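Long-range contact in protein yesU (Bacillus subtilis, PDB 1OQ1), which is of unknown function but has a galectin-like fold, consistent with its family's place in the concanavalin clan: residues Trp67-Phe81 with Ile200-Asp214. Sequence-based numbering, arbitrary orientation.
Sequences WDFSPIEQPGLCMLF and IGFRQMAPMKAVYRD. With ACY (acetic acid), chain E.
Leu-80 and Phe-202 meet in the interior of a galectin-like beta sandwich, and their two segments illustrate how such a fold is tied together: each is a pair of strands that turns from one sheet into the other. Strand 67-73 runs antiparallel to 209-214 in one sheet, as 76-81 does to 200-205 in the other. Between the sheets, Leu-80 CD1 lies over the face of the Phe-202 ring, 3.8 Å from its centroid. That ring in turn presents its edge to the face of Trp-67, the planes standing at 89°. Nearby, the Phe-69 and Tyr-212 rings run side by side, tilted obliquely to each other.

Met-208, a selenomethionine, fills the end where the chains change sheets. Its CB rests on Gly-76 CA, and CG faces Cys-78 SG at 3.8 Å. The bend at chi2 (77°) sets SE beside the Gly-76 carbonyl carbon, and a further turn about CG-SE brings CE to Pro-71 CA at 3.9 Å, so one side chain touches both strands of 67-81. Close by, Ile-72 N and Glu-73 N both donate to Lys-209 O, a classic beta bulge.

Arg-203 lies, buried, on the face of the 76-81/200-205 sheet turned away from the other sheet, with Met-79 and Phe-81. Its CB and CD pass the edge of Phe-81 at CE2, CD also lying 3.9 Å from Met-79 SE. Extended from CG to NE, the chain delivers its guanidinium edge-on to an acetic acid molecule, probably from the crystallisation liquor, while NH1 bonds to Gly-102 O. Two nearly straight bonds hold the acetic acid: NE to O at 3.0 Å and NH2 to OXT at 2.6 Å.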
# COMPACT_ATOMS: atom_id res chain seq x y z
N TRP A 67 -0.52 -9.71 -2.12
CA TRP A 67 0.22 -9.46 -3.34
C TRP A 67 1.65 -9.97 -3.20
O TRP A 67 2.16 -10.13 -2.09
CB TRP A 67 0.21 -7.96 -3.70
CG TRP A 67 1.05 -7.04 -2.84
CD1 TRP A 67 2.29 -6.53 -3.14
CD2 TRP A 67 0.68 -6.47 -1.57
NE1 TRP A 67 2.71 -5.68 -2.14
CE2 TRP A 67 1.74 -5.63 -1.17
CE3 TRP A 67 -0.44 -6.59 -0.74
CZ2 TRP A 67 1.71 -4.90 0.04
CZ3 TRP A 67 -0.47 -5.88 0.46
CH2 TRP A 67 0.60 -5.04 0.83
N ASP A 68 2.28 -10.27 -4.34
CA ASP A 68 3.66 -10.73 -4.38
C ASP A 68 4.52 -9.49 -4.63
O ASP A 68 4.20 -8.68 -5.51
CB ASP A 68 3.86 -11.74 -5.51
CG ASP A 68 3.48 -13.15 -5.09
OD1 ASP A 68 2.76 -13.32 -4.09
OD2 ASP A 68 3.92 -14.10 -5.77
N PHE A 69 5.60 -9.35 -3.87
CA PHE A 69 6.49 -8.19 -3.96
C PHE A 69 7.95 -8.59 -4.12
O PHE A 69 8.45 -9.45 -3.41
CB PHE A 69 6.35 -7.35 -2.68
CG PHE A 69 7.34 -6.22 -2.58
CD1 PHE A 69 7.20 -5.08 -3.38
CD2 PHE A 69 8.39 -6.27 -1.67
CE1 PHE A 69 8.10 -4.02 -3.26
CE2 PHE A 69 9.29 -5.22 -1.55
CZ PHE A 69 9.15 -4.09 -2.35
N SER A 70 8.65 -7.93 -5.05
CA SER A 70 10.06 -8.20 -5.30
C SER A 70 10.85 -6.89 -5.37
O SER A 70 10.67 -6.10 -6.30
CB SER A 70 10.25 -8.94 -6.62
OG SER A 70 9.51 -10.14 -6.65
N PRO A 71 11.73 -6.63 -4.38
CA PRO A 71 12.52 -5.40 -4.40
C PRO A 71 13.68 -5.65 -5.36
O PRO A 71 14.49 -6.55 -5.14
CB PRO A 71 12.97 -5.26 -2.95
CG PRO A 71 13.15 -6.69 -2.53
CD PRO A 71 11.94 -7.38 -3.13
N ILE A 72 13.76 -4.85 -6.42
CA ILE A 72 14.80 -5.04 -7.43
C ILE A 72 15.99 -4.11 -7.32
O ILE A 72 17.13 -4.53 -7.52
CB ILE A 72 14.19 -4.89 -8.85
CG1 ILE A 72 13.03 -5.87 -9.01
CG2 ILE A 72 15.26 -5.15 -9.92
CD1 ILE A 72 13.40 -7.33 -8.76
N GLU A 73 15.74 -2.84 -7.01
CA GLU A 73 16.81 -1.86 -6.91
C GLU A 73 16.49 -0.75 -5.91
O GLU A 73 15.38 -0.24 -5.87
CB GLU A 73 17.05 -1.26 -8.30
CG GLU A 73 18.42 -0.66 -8.52
CD GLU A 73 18.62 -0.23 -9.97
OE1 GLU A 73 17.95 0.73 -10.40
OE2 GLU A 73 19.43 -0.86 -10.67
N GLN A 74 17.48 -0.39 -5.09
CA GLN A 74 17.34 0.69 -4.11
C GLN A 74 18.42 1.72 -4.45
O GLN A 74 19.24 1.46 -5.33
CB GLN A 74 17.55 0.14 -2.69
CG GLN A 74 18.98 -0.28 -2.40
CD GLN A 74 19.17 -0.85 -1.00
OE1 GLN A 74 20.26 -0.82 -0.44
NE2 GLN A 74 18.09 -1.40 -0.43
N PRO A 75 18.41 2.90 -3.81
CA PRO A 75 17.51 3.41 -2.77
C PRO A 75 16.07 3.53 -3.24
O PRO A 75 15.80 3.61 -4.45
CB PRO A 75 18.10 4.78 -2.44
CG PRO A 75 19.55 4.62 -2.75
CD PRO A 75 19.51 3.85 -4.05
N GLY A 76 15.15 3.57 -2.29
CA GLY A 76 13.75 3.69 -2.61
C GLY A 76 12.89 3.29 -1.42
O GLY A 76 13.40 2.82 -0.41
N LEU A 77 11.58 3.47 -1.56
CA LEU A 77 10.65 3.12 -0.49
C LEU A 77 9.31 2.74 -1.11
O LEU A 77 8.92 3.28 -2.15
CB LEU A 77 10.49 4.31 0.47
CG LEU A 77 9.46 4.24 1.61
CD1 LEU A 77 9.93 5.09 2.78
CD2 LEU A 77 8.10 4.72 1.11
N CYS A 78 8.62 1.79 -0.49
CA CYS A 78 7.32 1.36 -0.97
C CYS A 78 6.27 1.63 0.09
O CYS A 78 6.58 1.70 1.28
CB CYS A 78 7.36 -0.12 -1.34
SG CYS A 78 8.44 -0.47 -2.75
N MSE A 79 5.02 1.79 -0.34
CA MSE A 79 3.94 2.10 0.59
C MSE A 79 2.59 1.74 -0.01
O MSE A 79 2.32 2.02 -1.17
CB MSE A 79 3.98 3.60 0.91
CG MSE A 79 2.95 4.08 1.91
SE MSE A 79 2.92 6.02 2.07
CE MSE A 79 4.73 6.31 2.68
N LEU A 80 1.74 1.10 0.79
CA LEU A 80 0.41 0.74 0.31
C LEU A 80 -0.62 1.64 0.96
O LEU A 80 -0.62 1.81 2.18
CB LEU A 80 0.07 -0.71 0.65
CG LEU A 80 -1.20 -1.18 -0.06
CD1 LEU A 80 -0.83 -1.70 -1.44
CD2 LEU A 80 -1.89 -2.28 0.73
N PHE A 81 -1.48 2.24 0.14
CA PHE A 81 -2.56 3.08 0.63
C PHE A 81 -3.81 2.20 0.58
O PHE A 81 -3.98 1.41 -0.35
CB PHE A 81 -2.78 4.29 -0.30
CG PHE A 81 -1.88 5.46 -0.02
CD1 PHE A 81 -2.27 6.46 0.87
CD2 PHE A 81 -0.64 5.57 -0.65
CE1 PHE A 81 -1.44 7.55 1.13
CE2 PHE A 81 0.20 6.66 -0.39
CZ PHE A 81 -0.20 7.65 0.50
N ILE A 200 -7.35 1.30 -3.01
CA ILE A 200 -6.04 0.78 -2.62
C ILE A 200 -5.05 1.29 -3.67
O ILE A 200 -5.32 1.24 -4.87
CB ILE A 200 -6.02 -0.76 -2.60
CG1 ILE A 200 -6.91 -1.27 -1.47
CG2 ILE A 200 -4.58 -1.25 -2.44
CD1 ILE A 200 -7.06 -2.76 -1.42
N GLY A 201 -3.90 1.78 -3.21
CA GLY A 201 -2.91 2.30 -4.13
C GLY A 201 -1.49 1.90 -3.78
O GLY A 201 -1.18 1.60 -2.63
N PHE A 202 -0.63 1.91 -4.79
CA PHE A 202 0.77 1.53 -4.64
C PHE A 202 1.68 2.73 -4.83
O PHE A 202 1.76 3.29 -5.92
CB PHE A 202 1.12 0.46 -5.68
CG PHE A 202 0.44 -0.85 -5.44
CD1 PHE A 202 1.10 -1.89 -4.80
CD2 PHE A 202 -0.89 -1.03 -5.82
CE1 PHE A 202 0.45 -3.10 -4.53
CE2 PHE A 202 -1.55 -2.23 -5.56
CZ PHE A 202 -0.88 -3.26 -4.91
N ARG A 203 2.38 3.12 -3.76
CA ARG A 203 3.29 4.25 -3.85
C ARG A 203 4.75 3.82 -3.81
O ARG A 203 5.11 2.82 -3.20
CB ARG A 203 3.05 5.24 -2.70
CG ARG A 203 4.12 6.34 -2.58
CD ARG A 203 3.78 7.32 -1.47
NE ARG A 203 4.69 8.46 -1.39
CZ ARG A 203 4.83 9.39 -2.34
NH1 ARG A 203 4.11 9.31 -3.45
NH2 ARG A 203 5.64 10.42 -2.16
N GLN A 204 5.59 4.59 -4.49
CA GLN A 204 7.02 4.34 -4.48
C GLN A 204 7.73 5.67 -4.46
O GLN A 204 7.26 6.64 -5.06
CB GLN A 204 7.48 3.57 -5.73
CG GLN A 204 7.04 2.13 -5.81
CD GLN A 204 7.80 1.35 -6.87
OE1 GLN A 204 8.59 1.92 -7.64
NE2 GLN A 204 7.57 0.05 -6.93
N MSE A 205 8.85 5.72 -3.75
CA MSE A 205 9.67 6.92 -3.72
C MSE A 205 10.80 6.56 -4.67
O MSE A 205 11.41 5.50 -4.54
CB MSE A 205 10.24 7.18 -2.33
CG MSE A 205 9.25 7.78 -1.35
SE MSE A 205 10.16 8.43 0.24
CE MSE A 205 10.69 10.18 -0.41
N ALA A 206 11.06 7.42 -5.65
CA ALA A 206 12.13 7.18 -6.61
C ALA A 206 13.44 7.14 -5.83
O ALA A 206 13.55 7.79 -4.78
CB ALA A 206 12.16 8.29 -7.64
N PRO A 207 14.46 6.44 -6.35
CA PRO A 207 14.51 5.67 -7.59
C PRO A 207 14.18 4.18 -7.46
O PRO A 207 14.76 3.33 -8.15
CB PRO A 207 15.93 5.89 -8.06
CG PRO A 207 16.67 5.79 -6.77
CD PRO A 207 15.82 6.60 -5.80
N MSE A 208 13.24 3.86 -6.57
CA MSE A 208 12.82 2.49 -6.34
C MSE A 208 12.47 1.72 -7.61
O MSE A 208 11.86 2.26 -8.53
CB MSE A 208 11.60 2.49 -5.42
CG MSE A 208 11.09 1.12 -5.00
SE MSE A 208 12.19 0.35 -3.62
CE MSE A 208 12.10 -1.52 -4.13
N LYS A 209 12.89 0.46 -7.66
CA LYS A 209 12.54 -0.42 -8.77
C LYS A 209 12.03 -1.69 -8.10
O LYS A 209 12.74 -2.31 -7.31
CB LYS A 209 13.75 -0.71 -9.66
CG LYS A 209 14.16 0.48 -10.51
CD LYS A 209 15.06 0.07 -11.66
CE LYS A 209 15.36 1.27 -12.56
NZ LYS A 209 16.20 0.88 -13.73
N ALA A 210 10.78 -2.05 -8.40
CA ALA A 210 10.18 -3.24 -7.80
C ALA A 210 9.22 -3.94 -8.75
O ALA A 210 8.75 -3.36 -9.73
CB ALA A 210 9.43 -2.84 -6.52
N VAL A 211 8.94 -5.21 -8.46
CA VAL A 211 8.04 -6.01 -9.27
C VAL A 211 6.88 -6.48 -8.41
O VAL A 211 7.08 -6.92 -7.28
CB VAL A 211 8.77 -7.23 -9.87
CG1 VAL A 211 7.79 -8.10 -10.65
CG2 VAL A 211 9.90 -6.76 -10.78
N TYR A 212 5.67 -6.39 -8.96
CA TYR A 212 4.47 -6.80 -8.25
C TYR A 212 3.69 -7.83 -9.07
O TYR A 212 3.66 -7.76 -10.30
CB TYR A 212 3.56 -5.59 -7.98
CG TYR A 212 4.23 -4.44 -7.26
CD1 TYR A 212 5.11 -3.59 -7.93
CD2 TYR A 212 4.00 -4.22 -5.90
CE1 TYR A 212 5.73 -2.53 -7.26
CE2 TYR A 212 4.62 -3.16 -5.23
CZ TYR A 212 5.48 -2.33 -5.92
OH TYR A 212 6.10 -1.29 -5.26
N ARG A 213 3.05 -8.77 -8.38
CA ARG A 213 2.27 -9.81 -9.03
C ARG A 213 1.11 -10.29 -8.15
O ARG A 213 1.14 -10.12 -6.94
CB ARG A 213 3.16 -11.01 -9.34
CG ARG A 213 3.88 -10.97 -10.66
CD ARG A 213 3.13 -11.82 -11.67
NE ARG A 213 4.04 -12.48 -12.60
CZ ARG A 213 3.70 -13.49 -13.38
NH1 ARG A 213 2.46 -13.96 -13.35
NH2 ARG A 213 4.60 -14.03 -14.20
N ASP A 214 0.11 -10.88 -8.80
CA ASP A 214 -1.06 -11.45 -8.13
C ASP A 214 -1.65 -10.65 -6.97
O ASP A 214 -1.62 -11.10 -5.82
CB ASP A 214 -0.74 -12.87 -7.65
CG ASP A 214 -0.21 -13.75 -8.76
OD1 ASP A 214 -0.65 -13.58 -9.92
OD2 ASP A 214 0.63 -14.63 -8.48
C ACY E . 7.16 9.97 0.83
O ACY E . 6.53 8.82 0.91
OXT ACY E . 7.23 10.75 -0.18
CH3 ACY E . 7.86 10.37 2.11
O HOH W 1 1.79 -15.58 -6.20
O HOH W 2 6.84 -9.88 -7.15
O HOH W 3 17.41 2.72 -8.91